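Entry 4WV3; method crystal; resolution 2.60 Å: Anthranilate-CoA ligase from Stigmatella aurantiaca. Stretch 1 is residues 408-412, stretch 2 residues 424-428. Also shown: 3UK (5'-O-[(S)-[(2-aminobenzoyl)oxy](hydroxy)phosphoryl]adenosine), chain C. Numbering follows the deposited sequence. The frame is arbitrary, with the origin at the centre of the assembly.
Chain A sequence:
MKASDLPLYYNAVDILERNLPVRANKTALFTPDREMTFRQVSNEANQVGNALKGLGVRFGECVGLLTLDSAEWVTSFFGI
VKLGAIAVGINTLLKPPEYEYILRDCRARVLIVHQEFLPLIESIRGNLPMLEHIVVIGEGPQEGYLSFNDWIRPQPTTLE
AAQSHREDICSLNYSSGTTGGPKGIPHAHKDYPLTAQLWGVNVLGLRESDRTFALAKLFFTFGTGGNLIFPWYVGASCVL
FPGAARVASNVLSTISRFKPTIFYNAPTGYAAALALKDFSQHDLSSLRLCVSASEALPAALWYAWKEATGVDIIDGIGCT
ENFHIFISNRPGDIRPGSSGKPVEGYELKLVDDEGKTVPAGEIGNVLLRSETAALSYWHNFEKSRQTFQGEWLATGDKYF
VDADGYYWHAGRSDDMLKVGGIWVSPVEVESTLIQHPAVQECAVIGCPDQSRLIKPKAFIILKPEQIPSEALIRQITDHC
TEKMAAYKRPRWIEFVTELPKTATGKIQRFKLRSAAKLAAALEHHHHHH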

# COMPACT_ATOMS: atom_id res chain seq x y z
N TRP A 408 0.76 -19.30 -1.27
CA TRP A 408 0.31 -18.96 0.08
C TRP A 408 1.40 -18.26 0.87
O TRP A 408 2.53 -18.74 0.96
N HIS A 409 1.05 -17.12 1.45
CA HIS A 409 2.00 -16.32 2.22
C HIS A 409 2.25 -16.93 3.59
O HIS A 409 1.35 -16.98 4.43
N ALA A 410 3.47 -17.41 3.82
CA ALA A 410 3.84 -17.94 5.12
C ALA A 410 4.07 -16.79 6.09
O ALA A 410 3.93 -16.94 7.30
N GLY A 411 4.43 -15.64 5.54
CA GLY A 411 4.69 -14.45 6.34
C GLY A 411 6.02 -13.82 5.96
O GLY A 411 6.76 -14.36 5.14
N ARG A 412 6.31 -12.66 6.55
CA ARG A 412 7.61 -12.04 6.40
C ARG A 412 8.66 -13.01 6.94
O ARG A 412 8.39 -13.77 7.86
N VAL A 424 7.29 -22.09 12.06
CA VAL A 424 5.87 -21.83 12.28
C VAL A 424 5.44 -20.54 11.59
O VAL A 424 5.99 -19.47 11.86
N SER A 425 4.47 -20.66 10.69
CA SER A 425 3.94 -19.51 9.98
C SER A 425 2.94 -18.75 10.84
O SER A 425 1.94 -19.32 11.29
N PRO A 426 3.20 -17.46 11.08
CA PRO A 426 2.26 -16.62 11.82
C PRO A 426 0.97 -16.42 11.04
O PRO A 426 -0.11 -16.36 11.64
N VAL A 427 1.07 -16.32 9.72
CA VAL A 427 -0.09 -16.11 8.86
C VAL A 427 -1.10 -17.24 9.00
O VAL A 427 -2.30 -16.99 9.13
N GLU A 428 -0.62 -18.48 8.99
CA GLU A 428 -1.48 -19.64 9.13
C GLU A 428 -2.18 -19.66 10.49
O GLU A 428 -3.38 -19.93 10.57

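One serine hydroxyl ties this small contact together by working in two directions at once. Ser425, at the N-cap position of the helix that begins at Pro426, has its CA-to-CB bond directed toward the strand, with chi1 in the t well (169°). Its OG donates a very short hydrogen bond, 2.5 Å, to Ala410 O, and the same OG accepts the capping bond from Glu428 N at 3.3 Å, nearly straight at 166°. A small side chain that can both donate and accept suits this position, where a strand carbonyl and a free amide of the first helical turn meet.

Pro426 follows naturally, since proline has no amide hydrogen to satisfy at the start of a helix; its CD lies 3.4 Å from Ala410 O. Val427, also directed toward the strand and in the t rotamer, supplies the main apolar surface. Both methyls lie close to His409 O, CG1 of Val427 at 3.3 Å and CG2 at 3.5 Å; CG2 also reaches Gly411 CA at 3.6 Å and, obliquely to the imidazole, His409 ND1 at 3.9 Å.

Ala410, a small residue suited to a buried place, points its CB away overall, yet that methyl still comes within 4.0 Å of Ser425 OG. At the phi/psi of Gly411, 130/174, a CB would jam against the carbonyl oxygen of the residue before, which by itself calls for glycine; it would also come within a tight 3.2 Å of Pro426 CG.

The strand also faces the bound anthraniloyl adenylate, 3UK. The CA-to-CB bond of His409 runs sideways to stretch 2, with chi1 in the t well; its flat imidazole can lie against the adenine, with N16 over one face and His409 ND1 3.2 Å from 3UK C17. Arg412, with chi1 to chi3 all m, leads its end away from stretch 2, long enough for NH1 to make a weak hydrogen bond of 3.0 Å to 3UK O24, a ribose hydroxyl near the guanidinium plane. Trp408, Val424 and Glu428 keep their side chains out of the interface.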

# COMPACT_ATOMS: atom_id res chain seq x y z
CB TRP A 408 -0.15 -20.22 0.82
CG TRP A 408 -1.42 -20.80 0.28
CD1 TRP A 408 -1.56 -21.52 -0.87
CD2 TRP A 408 -2.72 -20.72 0.87
NE1 TRP A 408 -2.87 -21.89 -1.04
CE2 TRP A 408 -3.61 -21.41 0.02
CE3 TRP A 408 -3.23 -20.12 2.03
CZ2 TRP A 408 -4.97 -21.52 0.29
CZ3 TRP A 408 -4.58 -20.24 2.30
CH2 TRP A 408 -5.43 -20.93 1.43
CB HIS A 409 1.47 -14.89 2.38
CG HIS A 409 2.48 -13.94 2.95
ND1 HIS A 409 2.13 -12.93 3.82
CD2 HIS A 409 3.82 -13.84 2.76
CE1 HIS A 409 3.22 -12.24 4.15
NE2 HIS A 409 4.25 -12.77 3.52
CB ALA A 410 5.08 -18.81 5.01
CB ARG A 412 7.68 -10.72 7.17
CG ARG A 412 6.80 -9.62 6.63
CD ARG A 412 7.33 -9.09 5.31
NE ARG A 412 8.69 -8.57 5.43
CZ ARG A 412 9.35 -7.97 4.45
NH1 ARG A 412 8.79 -7.81 3.26
NH2 ARG A 412 10.59 -7.53 4.65
CB VAL A 424 5.54 -21.74 13.78
CG1 VAL A 424 4.10 -21.29 13.98
CG2 VAL A 424 5.79 -23.08 14.46
CB SER A 425 3.27 -19.96 8.68
OG SER A 425 2.52 -18.90 8.10
CB PRO A 426 3.01 -15.30 11.98
CG PRO A 426 4.01 -15.29 10.88
CD PRO A 426 4.42 -16.71 10.70
CB VAL A 427 0.31 -15.97 7.38
CG1 VAL A 427 -0.92 -15.85 6.50
CG2 VAL A 427 1.23 -14.78 7.19
CB GLU A 428 -0.69 -20.93 8.95
CG GLU A 428 -1.53 -22.19 9.15
CD GLU A 428 -0.71 -23.45 9.13
OE1 GLU A 428 0.50 -23.37 8.84
OE2 GLU A 428 -1.27 -24.53 9.41
C10 3UK C . 3.42 -7.63 2.30
C15 3UK C . 1.45 -8.91 1.44
C17 3UK C . 0.56 -11.06 1.81
C21 3UK C . 4.56 -8.43 1.74
C26 3UK C . 1.83 -3.17 -1.60
C28 3UK C . 0.03 -4.06 -2.93
O01 3UK C . 2.18 -3.34 0.78
C02 3UK C . 2.71 -3.16 -0.29
O03 3UK C . 4.01 -2.59 -0.36
P04 3UK C . 4.90 -2.42 0.95
O05 3UK C . 6.24 -1.72 0.55
O06 3UK C . 5.25 -3.82 1.63
C07 3UK C . 5.25 -5.02 0.83
C08 3UK C . 5.15 -6.20 1.76
O09 3UK C . 3.82 -6.27 2.32
N11 3UK C . 2.25 -7.78 1.49
C12 3UK C . 1.73 -6.83 0.66
N13 3UK C . 0.61 -7.34 0.07
C14 3UK C . 0.42 -8.63 0.54
N16 3UK C . 1.51 -10.12 2.06
N18 3UK C . -0.44 -10.86 0.96
C19 3UK C . -0.56 -9.69 0.32
N20 3UK C . -1.64 -9.49 -0.58
O22 3UK C . 5.31 -8.99 2.79
C23 3UK C . 5.36 -7.45 1.01
O24 3UK C . 6.75 -7.83 1.04
O25 3UK C . 4.17 -1.52 1.94
C27 3UK C . 0.80 -4.07 -1.75
C29 3UK C . 0.32 -3.12 -3.98
C30 3UK C . 1.35 -2.23 -3.84
C31 3UK C . 2.12 -2.23 -2.65
N32 3UK C . 3.22 -1.28 -2.49